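Local structure of 303aa long hypothetical esterase (Sulfolobus tokodaii, 3AIN) at residues I46-K51 and V102-S108; V94-G98 and Y109-C113; D169-N174 and I196-V200. The protein probably hydrolyses carboxylic ester bonds, as a thermostable carboxylesterase of the hormone-sensitive-lipase-like group with an alpha/beta hydrolase fold. The protein carries 1 engineered substitution. One frame throughout, in Å; residues are numbered along the deposited sequence.

Contact 1: residues I46-K51 and V102-S108; sequences IRSLFK and VLGDIES
Arg47 reaches from helix 43-54 to the loop 102-108, which links strand 92-96 to helix 110-120, and the contact holds the N-terminal helix against that loop. With CG anti to the carbonyl carbon (chi1 -72°), the chain leaves CB beside the backbone N, and CG lies 3.7 Å from Leu103 CD2. From CG to NE it is extended, carrying CD past Val102 O. There NE donates to Val102 O at 2.8 Å and NH2 to the same oxygen at 3.0 Å, a side-on grip whose acceptor is only 2° out of the guanidinium plane. NH2 has a second partner in Glu134, and NH1 pairs with Glu44. One turn on, the Phe50 ring receives Leu103 CB over one face, 4.2 Å from the centroid, a CH-pi contact; Val102 and Leu103 also touch Phe226 of helix 220-230. Lys51 lays its CE against Asp105 OD2 (3.3 Å), but NZ stays beyond salt-bridge range. Asp105 instead folds the loop in an Asx turn, OD2 accepting from Glu107 N, while OD1 takes Ser108 N and OG from one face of the carboxylate. The chemistry is thus divided: a charged clamp on a backbone carbonyl, an apolar middle, and a carboxylate spent mainly on its own loop.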
loop_
_atom_site.group_PDB
_atom_site.type_symbol
_atom_site.label_atom_id
_atom_site.label_comp_id
_atom_site.label_asym_id
_atom_site.label_seq_id
_atom_site.Cartn_x
_atom_site.Cartn_y
_atom_site.Cartn_z
ATOM N N ILE A 46 -27.393 -2.089 18.204
ATOM C CA ILE A 46 -26.079 -1.928 17.609
ATOM C C ILE A 46 -26.149 -1.887 16.082
ATOM O O ILE A 46 -25.450 -1.085 15.457
ATOM C CB ILE A 46 -25.091 -3.018 18.086
ATOM C CG1 ILE A 46 -24.900 -2.905 19.608
ATOM C CG2 ILE A 46 -23.749 -2.848 17.378
ATOM C CD1 ILE A 46 -24.194 -4.102 20.217
ATOM N N ARG A 47 -27.013 -2.709 15.485
ATOM C CA ARG A 47 -27.189 -2.665 14.025
ATOM C C ARG A 47 -27.680 -1.301 13.580
ATOM O O ARG A 47 -27.192 -0.738 12.602
ATOM C CB ARG A 47 -28.170 -3.734 13.531
ATOM C CG ARG A 47 -27.604 -5.165 13.600
ATOM C CD ARG A 47 -28.682 -6.178 13.250
ATOM N NE ARG A 47 -28.130 -7.537 13.123
ATOM C CZ ARG A 47 -28.804 -8.644 13.413
ATOM N NH1 ARG A 47 -30.114 -8.589 13.680
ATOM N NH2 ARG A 47 -28.187 -9.824 13.375
ATOM N N SER A 48 -28.578 -0.731 14.374
ATOM C CA SER A 48 -29.052 0.632 14.107
ATOM C C SER A 48 -27.947 1.673 14.275
ATOM O O SER A 48 -27.767 2.535 13.406
ATOM C CB SER A 48 -30.236 0.986 15.035
ATOM O OG SER A 48 -30.622 2.322 14.766
ATOM N N LEU A 49 -27.179 1.566 15.359
ATOM C CA LEU A 49 -26.030 2.449 15.593
ATOM C C LEU A 49 -25.031 2.472 14.434
ATOM O O LEU A 49 -24.536 3.540 14.063
ATOM C CB LEU A 49 -25.313 2.094 16.895
ATOM C CG LEU A 49 -25.943 2.571 18.197
ATOM C CD1 LEU A 49 -25.125 2.005 19.353
ATOM C CD2 LEU A 49 -25.966 4.112 18.249
ATOM N N PHE A 50 -24.764 1.305 13.851
ATOM C CA PHE A 50 -23.884 1.241 12.653
ATOM C C PHE A 50 -24.420 2.167 11.560
ATOM O O PHE A 50 -23.655 2.907 10.917
ATOM C CB PHE A 50 -23.786 -0.188 12.094
ATOM C CG PHE A 50 -22.581 -0.971 12.573
ATOM C CD1 PHE A 50 -22.306 -1.102 13.936
ATOM C CD2 PHE A 50 -21.777 -1.656 11.654
ATOM C CE1 PHE A 50 -21.278 -1.953 14.383
ATOM C CE2 PHE A 50 -20.728 -2.479 12.091
ATOM C CZ PHE A 50 -20.473 -2.610 13.453
ATOM N N LYS A 51 -25.724 2.099 11.303
ATOM C CA LYS A 51 -26.330 2.924 10.239
ATOM C C LYS A 51 -26.300 4.400 10.622
ATOM O O LYS A 51 -26.012 5.279 9.787
ATOM C CB LYS A 51 -27.778 2.490 9.981
ATOM C CG LYS A 51 -27.926 1.018 9.566
ATOM C CD LYS A 51 -29.359 0.688 9.163
ATOM C CE LYS A 51 -29.494 -0.835 9.003
ATOM N NZ LYS A 51 -30.912 -1.291 9.142
ATOM N N VAL A 102 -22.655 -10.645 12.167
ATOM C CA VAL A 102 -23.826 -10.283 12.998
ATOM C C VAL A 102 -24.325 -8.877 12.664
ATOM O O VAL A 102 -25.535 -8.593 12.757
ATOM C CB VAL A 102 -23.476 -10.389 14.495
ATOM C CG1 VAL A 102 -24.600 -9.762 15.389
ATOM C CG2 VAL A 102 -23.224 -11.883 14.860
ATOM N N LEU A 103 -23.373 -7.978 12.424
ATOM C CA LEU A 103 -23.631 -6.553 12.300
ATOM C C LEU A 103 -23.267 -6.061 10.906
ATOM O O LEU A 103 -22.712 -6.807 10.090
ATOM C CB LEU A 103 -22.810 -5.763 13.332
ATOM C CG LEU A 103 -22.942 -6.311 14.762
ATOM C CD1 LEU A 103 -21.888 -5.650 15.612
ATOM C CD2 LEU A 103 -24.362 -5.986 15.269
ATOM N N GLY A 104 -23.548 -4.788 10.653
ATOM C CA GLY A 104 -23.302 -4.199 9.338
ATOM C C GLY A 104 -24.290 -4.616 8.261
ATOM O O GLY A 104 -25.152 -5.476 8.484
ATOM N N ASP A 105 -24.303 -3.845 7.180
ATOM C CA ASP A 105 -25.308 -3.984 6.148
ATOM C C ASP A 105 -24.981 -3.000 5.028
ATOM O O ASP A 105 -24.032 -2.238 5.131
ATOM C CB ASP A 105 -26.677 -3.656 6.733
ATOM C CG ASP A 105 -26.853 -2.194 6.977
ATOM O OD1 ASP A 105 -26.097 -1.644 7.804
ATOM O OD2 ASP A 105 -27.723 -1.601 6.304
ATOM N N ILE A 106 -25.783 -3.024 3.974
ATOM C CA ILE A 106 -25.524 -2.191 2.808
ATOM C C ILE A 106 -25.524 -0.698 3.156
ATOM O O ILE A 106 -24.644 0.052 2.710
ATOM C CB ILE A 106 -26.584 -2.449 1.721
ATOM C CG1 ILE A 106 -26.235 -3.714 0.940
ATOM C CG2 ILE A 106 -26.714 -1.234 0.789
ATOM C CD1 ILE A 106 -27.404 -4.191 0.074
ATOM N N GLU A 107 -26.440 -0.280 4.032
ATOM C CA GLU A 107 -26.501 1.142 4.361
ATOM C C GLU A 107 -25.293 1.628 5.148
ATOM O O GLU A 107 -24.722 2.656 4.816
ATOM C CB GLU A 107 -27.806 1.523 5.080
ATOM C CG GLU A 107 -29.067 0.986 4.429
ATOM C CD GLU A 107 -29.437 1.704 3.143
ATOM O OE1 GLU A 107 -30.283 1.166 2.399
ATOM O OE2 GLU A 107 -28.798 2.730 2.821
ATOM N N SER A 108 -24.910 0.895 6.198
ATOM C CA SER A 108 -23.805 1.338 7.029
ATOM C C SER A 108 -22.493 1.300 6.246
ATOM O O SER A 108 -21.575 2.050 6.550
ATOM C CB SER A 108 -23.693 0.527 8.341
ATOM O OG SER A 108 -23.533 -0.865 8.095
HETATM O O HOH W 1 -26.049 -2.567 10.683
#

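Contact 2: residues V94-G98 and Y109-C113; sequences VYYHG and YDPLC. With PO4 (phosphate ion), chain F.
His97, just past strand 92-96, and Tyr109, at the N-cap position of helix 110-120, bring their CA atoms to 6.6 Å, whereas those of Tyr95, back in the strand, and Cys113, a turn into the helix, stand 8.0 Å apart. The two segments belong to a beta-alpha-beta unit of the alpha/beta hydrolase fold, completed by strand 123-127. With no clear hydrogen bond between them, side-chain packing carries the contact. His97 CB sits over the centre of the Tyr109 ring, 3.4 Å from the centroid and 11° off the normal, a close CH-pi contact. The imidazole itself leads away from Tyr109; its ND1 donates to Gly98 O at 2.7 Å, nearly straight at 171°, which fixes the rotation of the ring, and Tyr129 stacks on it. Tyr95, its CG anti to the backbone N (chi1 -166°), extends toward the helix: CD2 meets Cys113 SG at 3.9 Å in an oblique sulfur-aromatic contact, and OH lies near Leu112 CD2. That OH bonds Asp169 OD1 outside the two segments, and Tyr109 OH has Asp169 OD2 as its stronger partner. Replacing Tyr109 by alanine removes the ring, which would probably leave His97 CB without its packing face and Asp169 OD2 without the phenol. Near the plane of that ring, Tyr109 OH also lies 2.9 Å from O2 of a phosphate ion that probably came from the crystallisation liquor.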
loop_
_atom_site.group_PDB
_atom_site.type_symbol
_atom_site.label_atom_id
_atom_site.label_comp_id
_atom_site.label_asym_id
_atom_site.label_seq_id
_atom_site.Cartn_x
_atom_site.Cartn_y
_atom_site.Cartn_z
ATOM N N VAL A 94 -17.401 -7.640 -6.379
ATOM C CA VAL A 94 -18.458 -8.055 -5.492
ATOM C C VAL A 94 -17.940 -7.954 -4.068
ATOM O O VAL A 94 -16.850 -8.455 -3.799
ATOM C CB VAL A 94 -18.916 -9.487 -5.777
ATOM C CG1 VAL A 94 -20.045 -9.864 -4.808
ATOM C CG2 VAL A 94 -19.400 -9.566 -7.250
ATOM N N TYR A 95 -18.588 -7.083 -3.288
ATOM C CA TYR A 95 -18.078 -6.673 -1.969
ATOM C C TYR A 95 -18.936 -7.212 -0.835
ATOM O O TYR A 95 -20.174 -7.100 -0.863
ATOM C CB TYR A 95 -18.004 -5.135 -1.865
ATOM C CG TYR A 95 -17.191 -4.656 -0.681
ATOM C CD1 TYR A 95 -15.812 -4.622 -0.761
ATOM C CD2 TYR A 95 -17.784 -4.458 0.571
ATOM C CE1 TYR A 95 -15.025 -4.392 0.354
ATOM C CE2 TYR A 95 -16.991 -4.177 1.703
ATOM C CZ TYR A 95 -15.625 -4.166 1.578
ATOM O OH TYR A 95 -14.825 -3.901 2.673
ATOM N N TYR A 96 -18.280 -7.748 0.198
ATOM C CA TYR A 96 -18.978 -8.270 1.381
ATOM C C TYR A 96 -18.587 -7.502 2.637
ATOM O O TYR A 96 -17.410 -7.500 3.007
ATOM C CB TYR A 96 -18.598 -9.739 1.569
ATOM C CG TYR A 96 -18.853 -10.558 0.341
ATOM C CD1 TYR A 96 -20.142 -10.925 -0.030
ATOM C CD2 TYR A 96 -17.793 -10.966 -0.466
ATOM C CE1 TYR A 96 -20.355 -11.609 -1.238
ATOM C CE2 TYR A 96 -17.995 -11.703 -1.628
ATOM C CZ TYR A 96 -19.282 -12.041 -1.989
ATOM O OH TYR A 96 -19.464 -12.758 -3.147
ATOM N N HIS A 97 -19.532 -6.755 3.215
ATOM C CA HIS A 97 -19.257 -5.950 4.417
ATOM C C HIS A 97 -18.788 -6.793 5.596
ATOM O O HIS A 97 -19.190 -7.929 5.738
ATOM C CB HIS A 97 -20.510 -5.128 4.819
ATOM C CG HIS A 97 -21.653 -5.949 5.330
ATOM N ND1 HIS A 97 -21.743 -6.351 6.650
ATOM C CD2 HIS A 97 -22.785 -6.396 4.724
ATOM C CE1 HIS A 97 -22.854 -7.049 6.820
ATOM N NE2 HIS A 97 -23.504 -7.089 5.672
ATOM N N GLY A 98 -18.065 -6.160 6.516
ATOM C CA GLY A 98 -17.689 -6.834 7.757
ATOM C C GLY A 98 -18.711 -6.531 8.860
ATOM O O GLY A 98 -19.848 -6.060 8.590
ATOM N N TYR A 109 -22.444 0.454 5.210
ATOM C CA TYR A 109 -21.242 0.312 4.376
ATOM C C TYR A 109 -21.315 1.138 3.095
ATOM O O TYR A 109 -20.356 1.183 2.303
ATOM C CB TYR A 109 -20.986 -1.172 4.072
ATOM C CG TYR A 109 -20.068 -1.793 5.112
ATOM C CD1 TYR A 109 -18.737 -2.052 4.813
ATOM C CD2 TYR A 109 -20.530 -2.039 6.413
ATOM C CE1 TYR A 109 -17.870 -2.484 5.785
ATOM C CE2 TYR A 109 -19.690 -2.572 7.383
ATOM C CZ TYR A 109 -18.369 -2.842 7.042
ATOM O OH TYR A 109 -17.525 -3.378 8.010
ATOM N N ASP A 110 -22.366 1.951 2.979
ATOM C CA ASP A 110 -22.551 2.753 1.755
ATOM C C ASP A 110 -21.419 3.779 1.496
ATOM O O ASP A 110 -20.919 3.887 0.376
ATOM C CB ASP A 110 -23.940 3.410 1.767
ATOM C CG ASP A 110 -24.267 4.126 0.471
ATOM O OD1 ASP A 110 -24.721 3.457 -0.490
ATOM O OD2 ASP A 110 -24.153 5.373 0.454
ATOM N N PRO A 111 -20.962 4.497 2.535
ATOM C CA PRO A 111 -19.862 5.443 2.290
ATOM C C PRO A 111 -18.594 4.747 1.826
ATOM O O PRO A 111 -17.920 5.229 0.904
ATOM C CB PRO A 111 -19.635 6.087 3.654
ATOM C CG PRO A 111 -20.971 5.991 4.332
ATOM C CD PRO A 111 -21.541 4.649 3.881
ATOM N N LEU A 112 -18.246 3.641 2.478
ATOM C CA LEU A 112 -17.050 2.913 2.059
ATOM C C LEU A 112 -17.175 2.366 0.630
ATOM O O LEU A 112 -16.246 2.478 -0.153
ATOM C CB LEU A 112 -16.732 1.787 3.049
ATOM C CG LEU A 112 -15.570 0.890 2.609
ATOM C CD1 LEU A 112 -14.259 1.719 2.517
ATOM C CD2 LEU A 112 -15.379 -0.275 3.611
ATOM N N CYS A 113 -18.318 1.787 0.272
ATOM C CA CYS A 113 -18.455 1.263 -1.094
ATOM C C CYS A 113 -18.422 2.362 -2.158
ATOM O O CYS A 113 -17.896 2.138 -3.231
ATOM C CB CYS A 113 -19.728 0.421 -1.246
ATOM S SG CYS A 113 -19.606 -1.173 -0.355
HETATM P P PO4 F . -16.313 -4.040 11.784
HETATM O O1 PO4 F . -15.035 -4.161 10.978
HETATM O O2 PO4 F . -17.469 -3.525 10.934
HETATM O O3 PO4 F . -16.076 -3.088 12.933
HETATM O O4 PO4 F . -16.666 -5.413 12.308
#

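Contact 3: residues D169-N174 and I196-V200; sequences DSAGGN and IYPAV
Asp169 and Ile196 form a parallel beta bridge, CA to CA 4.4 Å, at the ends of neighbouring strands, and from there the segments stay close as Ser170 passes Pro198 and Asn174 passes Ala199. Ser170 N donates to Ile196 O at 2.8 Å with a nearly straight angle of 162°; the return bond, Ala199 N to Ser170 O, is weak at 3.3 Å. Two CA-H...O contacts, each 3.2 Å, add to these bonds: Asp169 CA to Ile196 O and Ser170 CA to Tyr197 O. Ser170 has positive phi (61°, psi -121°) in a tight strand-to-helix turn, and with Gly168 and Gly172 it fits the GxSxG nucleophile elbow, consistent with the nucleophile position of this family.

The side chains of Asp169 and Ile196 lie on the same face of the sheet, CB to CB 3.9 Å. Tyr197 CE1 lies 3.9 Å from Asp169 CB, an oblique approach to the ring, and one face carries Ile196 CG2. A water lying in the plane of that ring joins Tyr197 OH to Asp169 OD2; the carboxylate's other partners are Tyr95 (OD1) and Tyr109 (OD2), and Val296 N bonds the Tyr197 hydroxyl. Pro198 CB packs on the backbone of Gly173, where a beta carbon would fall about 2.9 Å from Pro198 CB, too close, which is consistent with glycine here.

The whole lies where strands 164-169 and 192-196, adjacent in the central sheet, end; helix 171-185 leaves from one, and the loop toward helix 207-212 from the other, with His293 touching both Ser170 and Tyr197.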
loop_
_atom_site.group_PDB
_atom_site.type_symbol
_atom_site.label_atom_id
_atom_site.label_comp_id
_atom_site.label_asym_id
_atom_site.label_seq_id
_atom_site.Cartn_x
_atom_site.Cartn_y
_atom_site.Cartn_z
ATOM N N ASP A 169 -14.049 -6.844 4.131
ATOM C CA ASP A 169 -13.258 -6.458 5.322
ATOM C C ASP A 169 -13.691 -7.297 6.513
ATOM O O ASP A 169 -14.899 -7.512 6.725
ATOM C CB ASP A 169 -13.456 -4.968 5.662
ATOM C CG ASP A 169 -14.908 -4.636 5.995
ATOM O OD1 ASP A 169 -15.770 -4.756 5.092
ATOM O OD2 ASP A 169 -15.156 -4.239 7.165
ATOM N N SER A 170 -12.695 -7.767 7.278
ATOM C CA SER A 170 -12.984 -8.521 8.509
ATOM C C SER A 170 -13.784 -9.819 8.244
ATOM O O SER A 170 -13.348 -10.628 7.441
ATOM C CB SER A 170 -13.659 -7.573 9.514
ATOM O OG SER A 170 -13.622 -8.154 10.816
ATOM N N ALA A 171 -14.974 -9.990 8.815
ATOM C CA ALA A 171 -15.826 -11.122 8.462
ATOM C C ALA A 171 -16.121 -11.125 6.952
ATOM O O ALA A 171 -16.364 -12.169 6.341
ATOM C CB ALA A 171 -17.146 -11.071 9.288
ATOM N N GLY A 172 -16.205 -9.934 6.361
ATOM C CA GLY A 172 -16.432 -9.814 4.929
ATOM C C GLY A 172 -15.254 -10.354 4.122
ATOM O O GLY A 172 -15.419 -10.776 2.978
ATOM N N GLY A 173 -14.045 -10.089 4.618
ATOM C CA GLY A 173 -12.843 -10.686 4.022
ATOM C C GLY A 173 -12.866 -12.202 4.096
ATOM O O GLY A 173 -12.414 -12.891 3.160
ATOM N N ASN A 174 -13.309 -12.725 5.233
ATOM C CA ASN A 174 -13.569 -14.148 5.349
ATOM C C ASN A 174 -14.506 -14.602 4.228
ATOM O O ASN A 174 -14.213 -15.562 3.504
ATOM C CB ASN A 174 -14.202 -14.449 6.726
ATOM C CG ASN A 174 -14.584 -15.910 6.878
ATOM O OD1 ASN A 174 -13.840 -16.708 7.487
ATOM N ND2 ASN A 174 -15.728 -16.268 6.352
ATOM N N ILE A 196 -9.394 -7.460 3.243
ATOM C CA ILE A 196 -9.022 -6.365 4.131
ATOM C C ILE A 196 -9.153 -6.836 5.576
ATOM O O ILE A 196 -10.248 -7.183 6.005
ATOM C CB ILE A 196 -9.980 -5.161 3.934
ATOM C CG1 ILE A 196 -10.004 -4.768 2.448
ATOM C CG2 ILE A 196 -9.477 -3.984 4.806
ATOM C CD1 ILE A 196 -11.120 -3.763 2.091
ATOM N N TYR A 197 -8.008 -6.945 6.257
ATOM C CA TYR A 197 -7.913 -7.597 7.577
ATOM C C TYR A 197 -8.901 -8.753 7.776
ATOM O O TYR A 197 -9.790 -8.715 8.628
ATOM C CB TYR A 197 -7.923 -6.603 8.761
ATOM C CG TYR A 197 -8.771 -5.339 8.616
ATOM C CD1 TYR A 197 -10.157 -5.407 8.651
ATOM C CD2 TYR A 197 -8.170 -4.106 8.313
ATOM C CE1 TYR A 197 -10.932 -4.259 8.495
ATOM C CE2 TYR A 197 -8.941 -2.970 8.116
ATOM C CZ TYR A 197 -10.318 -3.072 8.147
ATOM O OH TYR A 197 -11.094 -1.918 8.034
ATOM N N PRO A 198 -8.751 -9.799 6.970
ATOM C CA PRO A 198 -9.738 -10.884 7.007
ATOM C C PRO A 198 -9.618 -11.742 8.247
ATOM O O PRO A 198 -8.518 -11.924 8.786
ATOM C CB PRO A 198 -9.364 -11.722 5.776
ATOM C CG PRO A 198 -7.872 -11.516 5.667
ATOM C CD PRO A 198 -7.740 -10.008 5.915
ATOM N N ALA A 199 -10.733 -12.365 8.609
ATOM C CA ALA A 199 -10.724 -13.487 9.539
ATOM C C ALA A 199 -10.589 -14.773 8.723
ATOM O O ALA A 199 -11.413 -15.058 7.855
ATOM C CB ALA A 199 -12.035 -13.509 10.325
ATOM N N VAL A 200 -9.519 -15.517 8.969
ATOM C CA VAL A 200 -9.282 -16.731 8.194
ATOM C C VAL A 200 -9.198 -18.021 9.008
ATOM O O VAL A 200 -9.172 -19.106 8.437
ATOM C CB VAL A 200 -8.047 -16.580 7.291
ATOM C CG1 VAL A 200 -8.193 -15.395 6.341
ATOM C CG2 VAL A 200 -6.750 -16.461 8.126
HETATM O O HOH W 2 -13.676 -2.213 8.232
#

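How the contacts relate
From the N terminus, helix 43-54 comes first, and contact 1 closes a long loop through the opening strands to reach residues 102-108. Contact 2 starts inside that loop at strand 92-96 and ends beyond it on helix 110-120, so contacts 1 and 2 cross; they meet where His97 CE1 packs on Leu103 O and Gly104. Contact 3 follows in series, closing a loop through helix 171-185 that is shorter than that of contact 1, and it meets contact 2 at Asp169. Contacts 1 and 3 do not touch, their nearest atoms lying about 6 Å apart. Contact 1 ties helix 43-54 to the loop after strand 92-96, contact 2 that strand to helix 110-120, and contact 3 the ends of strands 164-169 and 192-196.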